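Local coordinates for protein Ta0487 (Thermoplasma acidophilum, PDB 3KBQ) that is of unknown function but belongs to the CinA family, the part modelled here being its probable molybdopterin-binding domain, at residues N5-T10 against R41-M46; A26-F31 against A159-M164; V21-A26 against G152-M157; G83-I88 against K120-C125; V45-D50 against T75-T80. One frame throughout, in Å; residues are numbered along the deposited sequence.

Contact 1: N5-T10 against R41-M46; sequences NASVIT and RGFVVM
Phe-43 O is the best-held polar atom between these strands, taking two hydrogen bonds: Thr-10 N reaches Phe-43 O at 2.8 Å, nearly along the C=O axis, and water 1 donates to the same oxygen. A CA-H...O contact from Ile-9 adds a third, softer approach. The water also bonds Thr-10 OG1, 2.7 Å from its oxygen, and that hydroxyl in turn pairs with Asn-22. The ladder runs on in parallel fashion. Val-8 N meets Arg-41 O at 3.1 Å, Val-8 O receives Phe-43 N at 2.8 Å, and Thr-10 O receives Val-45 N at 3.0 Å. Strand 5-11, helix 23-34 and strand 38-45 thus form a beta-alpha-beta crossover, with the two strands adjacent in the mixed sheet. Val-8 and Thr-10 lie under helix 23-34, while Ser-7 and Ile-9 face helix 49-62. On that second face the Phe-43 side chain, CG anti to its own carbonyl carbon (chi1 -57°), lays its ring so that Ser-7 CB comes at the edge, in plane, 4.0 Å from Phe-43 CE2. Ile-9 crosses obliquely, CG1 3.9 Å from Phe-43 CD2. An alanine here would remove the ring that Ser-7 CB and Ile-9 CG1 touch, and would probably loosen this face of the sheet and the packing on Trp-54 of the second subunit. Arg-41 bridges to Glu-51 of that subunit, whose strand extends the sheet in antiparallel sense.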
# COMPACT_ATOMS: atom_id res chain seq x y z
N ASN B 5 5.55 16.38 0.28
CA ASN B 5 5.04 15.04 0.58
C ASN B 5 4.17 14.55 -0.56
O ASN B 5 3.30 15.28 -1.04
CB ASN B 5 4.23 15.05 1.89
CG ASN B 5 5.12 14.89 3.17
OD1 ASN B 5 4.64 15.11 4.30
ND2 ASN B 5 6.38 14.50 3.00
N ALA B 6 4.40 13.33 -0.99
CA ALA B 6 3.53 12.66 -1.98
C ALA B 6 3.09 11.34 -1.43
O ALA B 6 3.80 10.75 -0.60
CB ALA B 6 4.24 12.42 -3.35
N SER B 7 1.91 10.89 -1.87
CA SER B 7 1.47 9.52 -1.58
C SER B 7 1.10 8.79 -2.85
O SER B 7 0.75 9.41 -3.86
CB SER B 7 0.28 9.50 -0.62
OG SER B 7 0.80 9.77 0.67
N VAL B 8 1.16 7.47 -2.78
CA VAL B 8 0.89 6.60 -3.91
C VAL B 8 -0.28 5.68 -3.55
O VAL B 8 -0.34 5.10 -2.48
CB VAL B 8 2.15 5.81 -4.28
CG1 VAL B 8 1.95 4.94 -5.54
CG2 VAL B 8 3.33 6.80 -4.47
N ILE B 9 -1.19 5.52 -4.50
CA ILE B 9 -2.31 4.64 -4.32
C ILE B 9 -2.30 3.66 -5.50
O ILE B 9 -2.04 4.04 -6.65
CB ILE B 9 -3.65 5.41 -4.32
CG1 ILE B 9 -3.75 6.37 -3.11
CG2 ILE B 9 -4.86 4.36 -4.32
CD1 ILE B 9 -4.90 7.43 -3.31
N THR B 10 -2.55 2.39 -5.20
CA THR B 10 -2.64 1.38 -6.22
C THR B 10 -4.03 0.74 -5.99
O THR B 10 -4.36 0.31 -4.88
CB THR B 10 -1.57 0.26 -6.05
OG1 THR B 10 -0.26 0.85 -6.12
CG2 THR B 10 -1.68 -0.81 -7.18
N ARG B 41 3.35 7.71 2.20
CA ARG B 41 2.56 6.49 2.43
C ARG B 41 2.17 5.91 1.10
O ARG B 41 1.97 6.68 0.13
CB ARG B 41 1.28 6.78 3.22
CG ARG B 41 1.53 7.20 4.67
CD ARG B 41 0.22 7.36 5.38
NE ARG B 41 0.45 7.88 6.71
CZ ARG B 41 -0.53 8.25 7.53
NH1 ARG B 41 -1.80 8.11 7.16
NH2 ARG B 41 -0.23 8.74 8.74
N GLY B 42 2.02 4.58 1.07
CA GLY B 42 1.52 3.84 -0.12
C GLY B 42 0.25 3.12 0.34
O GLY B 42 0.15 2.67 1.51
N PHE B 43 -0.75 3.09 -0.52
CA PHE B 43 -2.02 2.43 -0.19
C PHE B 43 -2.33 1.46 -1.31
O PHE B 43 -2.12 1.77 -2.50
CB PHE B 43 -3.16 3.46 -0.16
CG PHE B 43 -2.93 4.58 0.79
CD1 PHE B 43 -3.43 4.52 2.06
CD2 PHE B 43 -2.20 5.73 0.38
CE1 PHE B 43 -3.22 5.59 2.97
CE2 PHE B 43 -1.99 6.77 1.22
CZ PHE B 43 -2.50 6.72 2.55
N VAL B 44 -2.79 0.28 -0.95
CA VAL B 44 -3.30 -0.66 -1.95
C VAL B 44 -4.71 -0.99 -1.52
O VAL B 44 -4.97 -1.42 -0.39
CB VAL B 44 -2.45 -1.93 -2.07
CG1 VAL B 44 -2.94 -2.76 -3.27
CG2 VAL B 44 -0.94 -1.57 -2.22
N VAL B 45 -5.63 -0.80 -2.45
CA VAL B 45 -7.01 -1.03 -2.15
C VAL B 45 -7.71 -1.84 -3.26
O VAL B 45 -7.25 -1.89 -4.39
CB VAL B 45 -7.78 0.28 -1.91
CG1 VAL B 45 -7.25 0.99 -0.61
CG2 VAL B 45 -7.79 1.19 -3.19
N MET B 46 -8.83 -2.43 -2.89
CA MET B 46 -9.68 -3.21 -3.79
C MET B 46 -10.43 -2.31 -4.75
O MET B 46 -10.60 -1.09 -4.49
CB MET B 46 -10.75 -3.99 -2.96
CG MET B 46 -10.14 -5.16 -2.10
SD MET B 46 -11.37 -6.14 -1.11
CE MET B 46 -12.06 -4.86 -0.23
O HOH W 1 0.33 1.95 -3.76

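Contact 2: A26-F31 against A159-M164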
# COMPACT_ATOMS: atom_id res chain seq x y z
N ALA B 26 6.40 1.02 -7.43
CA ALA B 26 7.86 1.22 -7.50
C ALA B 26 8.21 2.29 -8.49
O ALA B 26 8.97 3.17 -8.19
CB ALA B 26 8.64 -0.09 -7.82
N PHE B 27 7.67 2.20 -9.70
CA PHE B 27 7.98 3.20 -10.72
C PHE B 27 7.52 4.61 -10.26
O PHE B 27 8.27 5.58 -10.39
CB PHE B 27 7.32 2.83 -12.05
CG PHE B 27 7.56 3.87 -13.15
CD1 PHE B 27 8.56 3.68 -14.08
CD2 PHE B 27 6.77 5.01 -13.25
CE1 PHE B 27 8.79 4.63 -15.10
CE2 PHE B 27 7.01 5.95 -14.28
CZ PHE B 27 8.02 5.75 -15.17
N ILE B 28 6.33 4.70 -9.68
CA ILE B 28 5.82 6.02 -9.22
C ILE B 28 6.67 6.53 -8.04
O ILE B 28 7.06 7.70 -8.01
CB ILE B 28 4.30 5.93 -8.85
CG1 ILE B 28 3.43 5.61 -10.11
CG2 ILE B 28 3.82 7.25 -8.11
CD1 ILE B 28 1.96 5.09 -9.76
N GLY B 29 6.97 5.64 -7.09
CA GLY B 29 7.81 6.01 -5.96
C GLY B 29 9.16 6.55 -6.40
O GLY B 29 9.63 7.57 -5.88
N ASN B 30 9.76 5.87 -7.38
CA ASN B 30 11.06 6.29 -7.89
C ASN B 30 10.96 7.61 -8.66
O ASN B 30 11.80 8.50 -8.48
CB ASN B 30 11.69 5.19 -8.77
CG ASN B 30 13.07 5.58 -9.28
OD1 ASN B 30 14.01 5.77 -8.51
ND2 ASN B 30 13.18 5.74 -10.57
N PHE B 31 9.91 7.75 -9.49
CA PHE B 31 9.68 8.98 -10.27
C PHE B 31 9.53 10.17 -9.33
O PHE B 31 10.17 11.19 -9.55
CB PHE B 31 8.44 8.82 -11.16
CG PHE B 31 8.10 10.05 -12.01
CD1 PHE B 31 8.61 10.19 -13.29
CD2 PHE B 31 7.23 11.03 -11.53
CE1 PHE B 31 8.29 11.33 -14.08
CE2 PHE B 31 6.91 12.17 -12.32
CZ PHE B 31 7.45 12.30 -13.59
N ALA B 159 3.85 6.28 -19.52
CA ALA B 159 3.74 7.28 -20.57
C ALA B 159 3.05 8.54 -20.06
O ALA B 159 3.54 9.64 -20.26
CB ALA B 159 3.02 6.73 -21.78
N LEU B 160 1.92 8.39 -19.40
CA LEU B 160 1.16 9.56 -18.92
C LEU B 160 1.87 10.31 -17.77
O LEU B 160 1.87 11.55 -17.70
CB LEU B 160 -0.22 9.10 -18.46
CG LEU B 160 -1.31 8.83 -19.53
CD1 LEU B 160 -2.30 7.87 -18.96
CD2 LEU B 160 -2.07 10.06 -19.84
N LEU B 161 2.50 9.56 -16.87
CA LEU B 161 3.23 10.17 -15.78
C LEU B 161 4.36 11.05 -16.32
O LEU B 161 4.52 12.21 -15.88
CB LEU B 161 3.72 9.11 -14.76
CG LEU B 161 4.29 9.66 -13.46
CD1 LEU B 161 3.30 10.61 -12.82
CD2 LEU B 161 4.67 8.48 -12.49
N LYS B 162 5.09 10.51 -17.29
CA LYS B 162 6.11 11.28 -18.00
C LYS B 162 5.60 12.53 -18.74
O LYS B 162 6.22 13.57 -18.67
CB LYS B 162 7.00 10.37 -18.86
CG LYS B 162 8.08 9.72 -17.96
CD LYS B 162 8.97 8.66 -18.61
CE LYS B 162 8.36 7.28 -18.48
NZ LYS B 162 7.44 7.03 -19.62
N ALA B 163 4.45 12.43 -19.39
CA ALA B 163 3.78 13.58 -20.01
C ALA B 163 3.32 14.67 -19.01
O ALA B 163 3.10 15.83 -19.40
CB ALA B 163 2.61 13.11 -20.85
N MET B 164 3.13 14.28 -17.74
CA MET B 164 2.69 15.18 -16.65
C MET B 164 3.86 15.80 -15.87
O MET B 164 3.63 16.48 -14.88
CB MET B 164 1.83 14.39 -15.64
CG MET B 164 0.41 14.07 -16.10
SD MET B 164 -0.36 15.57 -16.81
CE MET B 164 -0.38 16.60 -15.35
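Two nearly parallel helical segments, 26-31 and 159-163, run side by side at 15° with their axes 11.6 Å apart, and large apolar side chains fill the span between them. Leu-161 does most of the work. Its CG, anti to the backbone N, carries the branch across to Phe-31, and the two side chains meet tip to tip. The Leu-161 CG sits 3.9 Å from the centroid of the Phe-31 ring and only 15° off its normal, a CH-pi contact over the face, while Leu-161 CD2 touches Phe-31 CD2 at 3.7 Å. That same methyl is shared: Ile-28 crosses it at about a right angle, CG1 3.9 Å from Leu-161 CD2, and Phe-27 slides past with its ring edge, CE2 3.9 Å from Leu-161 CD2. An alanine at Phe-31 would remove the ring under Leu-161 and is likely to leave its isobutyl group poorly seated. Both phenylalanines hold CG anti to the backbone N, so they leave their helix in the same sense, one turn apart. Outermost, the Lys-162 chain bends in its last two torsions and brings CE to the edge of Phe-27, 3.7 Å from its CZ, while NZ makes a weak bond to Glu-158 O. Beneath the helices lies the central sheet: Leu-161 rests on Leu-150 of strand 145-150 and Ile-28 on Val-8 of strand 5-11.

Contact 3: V21-A26 against G152-M157; sequences VNTNAA and GVPKEM
With CG anti to its carbonyl carbon (chi1 -73°) and OD1 nearly eclipsing CA (chi2 -7°), Asn-24 holds its amide out from the helix, ND2 foremost. Met-157 answers from the other side: its CG is anti to the backbone N, but the chain bends at the next two torsions, so CE is turned against the Asn-24 carboxamide. Asn-24 ND2 donates to Gly-152 O at 2.8 Å with an angle of 150° at the hydrogen. The acceptor lies in the Asn-24 amide plane, yet the nitrogen sits above the plane of the glycine carbonyl. Carbon atoms of Pro-154 and Met-157 lie against the other end of the amide: Asn-24 OD1 lies 3.6 Å from Pro-154 CB, with the proline crossing at about a right angle, and 3.6 Å from Met-157 CE, whose side chain slides past in the opposite direction. The side chain is thus held at ND2 by one good bond, to Gly-152 O, and a weak one to Ser-69, and by methyl and ring carbons at OD1. Being beside the first turn of helix 154-163, OD1 would probably be somewhat polarised by it. Asn-22, the N-cap, starts helix 23-34 by accepting from Ala-25 N, which is 3.1 Å from Asn-22 OD1; Asn-22 ND2 meanwhile bonds to Thr-10. A sulfate, probably from the crystallisation liquor, is bound near Gly-152. The contact thus pairs the N-terminal ends of helices 23-34 and 154-163, and Met-157 carries the packing inward onto Phe-27 and Ile-28.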
# COMPACT_ATOMS: atom_id res chain seq x y z
N VAL B 21 2.83 -8.55 -8.90
CA VAL B 21 3.61 -7.73 -7.99
C VAL B 21 3.37 -6.22 -8.28
O VAL B 21 3.05 -5.83 -9.41
CB VAL B 21 5.14 -8.11 -8.02
CG1 VAL B 21 5.89 -7.51 -9.25
CG2 VAL B 21 5.80 -7.73 -6.72
N ASN B 22 3.50 -5.37 -7.28
CA ASN B 22 3.23 -3.96 -7.51
C ASN B 22 4.36 -3.15 -8.15
O ASN B 22 4.96 -2.28 -7.50
CB ASN B 22 2.77 -3.27 -6.23
CG ASN B 22 1.97 -1.99 -6.50
OD1 ASN B 22 1.96 -1.46 -7.62
ND2 ASN B 22 1.33 -1.47 -5.48
N THR B 23 4.59 -3.35 -9.44
CA THR B 23 5.65 -2.60 -10.11
C THR B 23 5.28 -1.16 -10.35
O THR B 23 6.16 -0.31 -10.41
CB THR B 23 6.02 -3.19 -11.51
OG1 THR B 23 4.87 -3.13 -12.36
CG2 THR B 23 6.46 -4.64 -11.39
N ASN B 24 3.99 -0.85 -10.54
CA ASN B 24 3.61 0.54 -10.72
C ASN B 24 4.01 1.40 -9.51
O ASN B 24 4.50 2.51 -9.67
CB ASN B 24 2.10 0.70 -11.00
CG ASN B 24 1.73 0.24 -12.41
OD1 ASN B 24 2.60 -0.07 -13.22
ND2 ASN B 24 0.44 0.26 -12.72
N ALA B 25 3.78 0.90 -8.30
CA ALA B 25 4.07 1.70 -7.11
C ALA B 25 5.58 1.97 -7.01
O ALA B 25 5.99 3.05 -6.60
CB ALA B 25 3.53 1.00 -5.81
N ALA B 26 6.40 1.02 -7.43
CA ALA B 26 7.86 1.22 -7.50
C ALA B 26 8.21 2.29 -8.49
O ALA B 26 8.97 3.17 -8.19
CB ALA B 26 8.64 -0.09 -7.82
N GLY B 152 -3.78 1.42 -14.95
CA GLY B 152 -2.92 0.46 -14.23
C GLY B 152 -1.99 -0.27 -15.21
O GLY B 152 -1.04 -0.93 -14.80
N VAL B 153 -2.29 -0.20 -16.49
CA VAL B 153 -1.37 -0.78 -17.50
C VAL B 153 -0.01 -0.04 -17.48
O VAL B 153 0.02 1.15 -17.80
CB VAL B 153 -1.99 -0.73 -18.89
CG1 VAL B 153 -0.96 -1.20 -19.99
CG2 VAL B 153 -3.27 -1.63 -18.91
N PRO B 154 1.10 -0.74 -17.12
CA PRO B 154 2.34 -0.03 -16.83
C PRO B 154 2.82 0.84 -17.97
O PRO B 154 3.27 1.95 -17.74
CB PRO B 154 3.35 -1.16 -16.53
CG PRO B 154 2.47 -2.29 -16.04
CD PRO B 154 1.25 -2.20 -16.91
N LYS B 155 2.70 0.37 -19.19
CA LYS B 155 3.17 1.18 -20.31
C LYS B 155 2.37 2.50 -20.43
O LYS B 155 2.92 3.57 -20.72
CB LYS B 155 3.11 0.35 -21.59
CG LYS B 155 3.58 1.06 -22.83
CD LYS B 155 3.30 0.16 -24.02
CE LYS B 155 3.95 0.72 -25.28
NZ LYS B 155 5.44 0.56 -25.21
N GLU B 156 1.07 2.43 -20.16
CA GLU B 156 0.22 3.62 -20.21
C GLU B 156 0.51 4.51 -19.00
O GLU B 156 0.62 5.74 -19.13
CB GLU B 156 -1.26 3.21 -20.20
CG GLU B 156 -1.63 2.32 -21.38
CD GLU B 156 -3.10 1.87 -21.33
OE1 GLU B 156 -4.00 2.62 -20.84
OE2 GLU B 156 -3.34 0.75 -21.77
N MET B 157 0.64 3.90 -17.82
CA MET B 157 0.81 4.65 -16.57
C MET B 157 2.09 5.48 -16.75
O MET B 157 2.06 6.71 -16.56
CB MET B 157 0.88 3.70 -15.35
CG MET B 157 1.17 4.38 -13.95
SD MET B 157 2.90 4.93 -13.73
CE MET B 157 3.67 3.30 -13.64

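Contact 4: G83-I88 against K120-C125; sequences GFAKCI and KIPPSC
Phe-84 stands with CG anti to its backbone N (chi1 177°), which swings the ring off the helix toward the turn 122-125. Cys-125 SG approaches it obliquely, 3.5 Å from Phe-84 CE2, its line to the ring centroid 66° off the normal, as a sulfur-aromatic contact. Pro-122 comes in near the plane of the ring instead, its CG 4.3 Å from Phe-84 CD2 at the edge. One face is taken by Ile-88 of the same segment, whose CG1 lies 4.3 Å above the plane, toward the rim. The sulfur is also half of the disulfide to Cys-140, which joins the antiparallel neighbours 125-128 and 137-142 at the edge of the main sheet. Pro-122 to Cys-125 form a type I turn, closed by Cys-125 N to Pro-122 O at 3.1 Å, that leads out of the small two-stranded sheet into that edge strand. Ile-88 has CG1 in the crowded position between N and the carbonyl carbon (chi1 56°), and from there CD1 reaches Ser-124 CB at 3.9 Å; the Ser-124 hydroxyl itself bonds to Gln-90. Alongside, Ala-85 CB meets Pro-122 CB at 4.1 Å. Phe-56 of helix 49-62 stacks edge-to-face on Phe-84.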
# COMPACT_ATOMS: atom_id res chain seq x y z
N GLY B 83 -14.91 6.49 -7.47
CA GLY B 83 -14.51 6.50 -6.05
C GLY B 83 -13.90 7.84 -5.65
O GLY B 83 -14.17 8.34 -4.57
N PHE B 84 -13.03 8.37 -6.51
CA PHE B 84 -12.44 9.68 -6.29
C PHE B 84 -13.49 10.81 -6.24
O PHE B 84 -13.46 11.60 -5.32
CB PHE B 84 -11.40 10.05 -7.34
CG PHE B 84 -10.85 11.43 -7.16
CD1 PHE B 84 -9.96 11.70 -6.11
CD2 PHE B 84 -11.23 12.47 -8.00
CE1 PHE B 84 -9.44 13.00 -5.91
CE2 PHE B 84 -10.72 13.79 -7.80
CZ PHE B 84 -9.81 14.03 -6.76
N ALA B 85 -14.40 10.86 -7.21
CA ALA B 85 -15.52 11.84 -7.21
C ALA B 85 -16.33 11.82 -5.92
O ALA B 85 -16.64 12.88 -5.34
CB ALA B 85 -16.47 11.57 -8.36
N LYS B 86 -16.68 10.61 -5.49
CA LYS B 86 -17.52 10.42 -4.31
C LYS B 86 -16.78 10.96 -3.12
O LYS B 86 -17.32 11.65 -2.27
CB LYS B 86 -17.80 8.93 -4.10
CG LYS B 86 -18.73 8.63 -2.95
CD LYS B 86 -18.70 7.11 -2.63
CE LYS B 86 -19.86 6.77 -1.72
NZ LYS B 86 -20.48 5.54 -2.22
N CYS B 87 -15.49 10.67 -3.06
CA CYS B 87 -14.80 11.05 -1.86
C CYS B 87 -14.54 12.56 -1.76
O CYS B 87 -14.34 13.06 -0.67
CB CYS B 87 -13.57 10.21 -1.65
SG CYS B 87 -12.11 10.90 -2.46
N ILE B 88 -14.55 13.29 -2.88
CA ILE B 88 -14.46 14.76 -2.79
C ILE B 88 -15.84 15.43 -2.86
O ILE B 88 -15.95 16.67 -2.86
CB ILE B 88 -13.51 15.42 -3.85
CG1 ILE B 88 -13.92 15.05 -5.28
CG2 ILE B 88 -12.06 15.04 -3.60
CD1 ILE B 88 -13.28 15.93 -6.35
N LYS B 120 -16.74 10.03 -18.12
CA LYS B 120 -17.46 10.64 -16.98
C LYS B 120 -16.41 11.10 -15.95
O LYS B 120 -15.56 10.31 -15.52
CB LYS B 120 -18.49 9.65 -16.39
CG LYS B 120 -19.83 9.50 -17.12
CD LYS B 120 -20.88 10.57 -16.62
CE LYS B 120 -22.38 10.06 -16.56
NZ LYS B 120 -23.41 10.63 -17.57
N ILE B 121 -16.41 12.38 -15.60
CA ILE B 121 -15.29 12.99 -14.86
C ILE B 121 -15.93 13.97 -13.87
O ILE B 121 -16.97 14.53 -14.20
CB ILE B 121 -14.40 13.74 -15.88
CG1 ILE B 121 -13.24 12.86 -16.35
CG2 ILE B 121 -13.83 15.02 -15.38
CD1 ILE B 121 -12.70 13.38 -17.72
N PRO B 122 -15.35 14.16 -12.66
CA PRO B 122 -15.86 15.27 -11.84
C PRO B 122 -15.27 16.63 -12.30
O PRO B 122 -14.22 16.67 -12.94
CB PRO B 122 -15.39 14.89 -10.43
CG PRO B 122 -14.11 14.22 -10.63
CD PRO B 122 -14.21 13.49 -12.00
N PRO B 123 -15.93 17.76 -11.99
CA PRO B 123 -15.41 19.07 -12.46
C PRO B 123 -14.04 19.47 -11.93
O PRO B 123 -13.37 20.27 -12.55
CB PRO B 123 -16.48 20.07 -11.98
CG PRO B 123 -17.18 19.40 -10.90
CD PRO B 123 -17.20 17.93 -11.28
N SER B 124 -13.61 18.90 -10.80
CA SER B 124 -12.27 19.18 -10.28
C SER B 124 -11.12 18.59 -11.09
O SER B 124 -9.95 18.84 -10.77
CB SER B 124 -12.16 18.65 -8.85
OG SER B 124 -12.53 19.65 -7.91
N CYS B 125 -11.44 17.78 -12.10
CA CYS B 125 -10.41 17.09 -12.89
C CYS B 125 -10.42 17.53 -14.33
O CYS B 125 -11.46 17.93 -14.84
CB CYS B 125 -10.65 15.58 -12.84
SG CYS B 125 -10.53 14.92 -11.15

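Contact 5: V45-D50 against T75-T80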
# COMPACT_ATOMS: atom_id res chain seq x y z
N VAL B 45 -5.63 -0.80 -2.45
CA VAL B 45 -7.01 -1.03 -2.15
C VAL B 45 -7.71 -1.84 -3.26
O VAL B 45 -7.25 -1.89 -4.39
CB VAL B 45 -7.78 0.28 -1.91
CG1 VAL B 45 -7.25 0.99 -0.61
CG2 VAL B 45 -7.79 1.19 -3.19
N MET B 46 -8.83 -2.43 -2.89
CA MET B 46 -9.68 -3.21 -3.79
C MET B 46 -10.43 -2.31 -4.75
O MET B 46 -10.60 -1.09 -4.49
CB MET B 46 -10.75 -3.99 -2.96
CG MET B 46 -10.14 -5.16 -2.10
SD MET B 46 -11.37 -6.14 -1.11
CE MET B 46 -12.06 -4.86 -0.23
N ASP B 47 -10.93 -2.94 -5.82
CA ASP B 47 -11.85 -2.30 -6.73
C ASP B 47 -13.18 -2.08 -6.03
O ASP B 47 -14.12 -2.82 -6.26
CB ASP B 47 -12.01 -3.15 -8.00
CG ASP B 47 -10.67 -3.31 -8.70
OD1 ASP B 47 -10.20 -2.27 -9.23
OD2 ASP B 47 -10.06 -4.42 -8.66
N ASP B 48 -13.26 -1.01 -5.25
CA ASP B 48 -14.40 -0.85 -4.36
C ASP B 48 -14.52 0.64 -4.04
O ASP B 48 -13.52 1.24 -3.58
CB ASP B 48 -14.07 -1.60 -3.06
CG ASP B 48 -15.12 -1.42 -2.00
OD1 ASP B 48 -15.78 -2.43 -1.71
OD2 ASP B 48 -15.33 -0.27 -1.49
N LEU B 49 -15.71 1.22 -4.26
CA LEU B 49 -15.86 2.69 -4.17
C LEU B 49 -15.42 3.23 -2.84
O LEU B 49 -14.70 4.20 -2.79
CB LEU B 49 -17.31 3.18 -4.44
CG LEU B 49 -17.77 2.95 -5.88
CD1 LEU B 49 -19.27 3.32 -6.06
CD2 LEU B 49 -16.91 3.68 -6.89
N ASP B 50 -15.86 2.59 -1.77
CA ASP B 50 -15.65 3.18 -0.46
C ASP B 50 -14.16 3.03 -0.10
O ASP B 50 -13.63 3.89 0.58
CB ASP B 50 -16.48 2.49 0.60
CG ASP B 50 -17.97 2.85 0.54
OD1 ASP B 50 -18.39 3.79 -0.18
OD2 ASP B 50 -18.75 2.17 1.27
N THR B 75 -14.23 -1.26 -18.18
CA THR B 75 -15.02 -2.35 -17.56
C THR B 75 -15.70 -1.75 -16.34
O THR B 75 -15.23 -0.76 -15.82
CB THR B 75 -14.18 -3.58 -17.11
OG1 THR B 75 -13.36 -3.21 -16.00
CG2 THR B 75 -13.28 -4.17 -18.25
N PHE B 76 -16.84 -2.32 -15.92
CA PHE B 76 -17.48 -1.92 -14.68
C PHE B 76 -16.56 -2.05 -13.46
O PHE B 76 -16.73 -1.33 -12.49
CB PHE B 76 -18.79 -2.71 -14.47
CG PHE B 76 -19.89 -2.30 -15.44
CD1 PHE B 76 -20.32 -0.97 -15.50
CD2 PHE B 76 -20.47 -3.23 -16.30
CE1 PHE B 76 -21.35 -0.58 -16.41
CE2 PHE B 76 -21.48 -2.85 -17.20
CZ PHE B 76 -21.91 -1.51 -17.25
N ASP B 77 -15.60 -2.96 -13.52
CA ASP B 77 -14.66 -3.19 -12.41
C ASP B 77 -13.73 -1.98 -12.25
O ASP B 77 -13.10 -1.82 -11.21
CB ASP B 77 -13.82 -4.46 -12.68
CG ASP B 77 -13.20 -5.08 -11.38
OD1 ASP B 77 -13.91 -5.21 -10.35
OD2 ASP B 77 -11.99 -5.46 -11.40
N ASP B 78 -13.63 -1.15 -13.29
CA ASP B 78 -12.77 0.05 -13.22
C ASP B 78 -13.51 1.24 -12.58
O ASP B 78 -14.22 1.98 -13.29
CB ASP B 78 -12.24 0.41 -14.62
CG ASP B 78 -11.28 -0.65 -15.18
OD1 ASP B 78 -10.39 -1.06 -14.42
OD2 ASP B 78 -11.46 -1.11 -16.34
N MET B 79 -13.32 1.40 -11.26
CA MET B 79 -14.17 2.27 -10.42
C MET B 79 -13.43 3.47 -9.81
O MET B 79 -14.00 4.14 -8.97
CB MET B 79 -14.74 1.50 -9.19
CG MET B 79 -15.44 0.19 -9.47
SD MET B 79 -16.12 -0.52 -7.94
CE MET B 79 -17.54 0.38 -8.03
N THR B 80 -12.19 3.72 -10.22
CA THR B 80 -11.32 4.63 -9.49
C THR B 80 -11.81 6.09 -9.58
O THR B 80 -11.91 6.77 -8.56
CB THR B 80 -9.86 4.49 -9.92
OG1 THR B 80 -9.41 3.16 -9.60
CG2 THR B 80 -8.95 5.56 -9.20
O HOH W 2 -11.47 0.22 -9.47
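Met-79 brings its sulfur to the Asp-47 carbonyl and its methyl onto the Leu-49 side chain, its chain bent at the last torsion: SD is 3.5 Å from Asp-47 O, and CE presses against Leu-49 CG at 3.4 Å, tighter than usual for two carbons. The leucine crosses it at about a right angle. Next to this, two carboxylates meet with an oxygen each, Asp-47 OD2 3.5 Å from Asp-77 OD2 with their planes 52° apart; such close like charges would probably raise the proton affinity of one of them. Water 2 bridges the segments, donating to Asp-47 OD1 and accepting from Met-79 N, with 2.8 Å between its oxygen and either atom. A sulfate, probably from the crystallisation liquor, also lies close by, its nearest atom about 3 Å from the Asp-47 side chain. Behind the first shell, Asn-13 OD1 takes the backbone N of Asp-47. Asp-48, the N-cap of helix 49-62, accepts from Glu-51 N and weakly from Asp-50 N. On the other segment, a type I turn closed by Asp-78 N to Thr-75 O at 3.0 Å presents Asp-77. The contact joins the turn from strand 38-45 into helix 49-62 with the loop that follows strand 65-69 and enters helix 80-87, where Thr-80 packs on Phe-56.

From the N terminus, strand 5-10 opens contact 1, and before it closes at 41-46 the chain passes 21-26 and 26-31, where contacts 3 and 2 begin; contact 1 therefore crosses both. Its closing strand runs straight into contact 5, which shares Val-45 and Met-46 and closes the loop to 75-80. Contact 4 then closes 83-88 onto 120-125, in series with contact 5, and the two touch through Gly-83 and Leu-49. Both nest within the long loops of contacts 3 and 2, which close last, at 152-157 and 159-164, crossing each other as they pair helices 23-34 and 154-163. Contacts 2 and 4 lie on opposite sides of the chain's centre, centres about 22 Å apart.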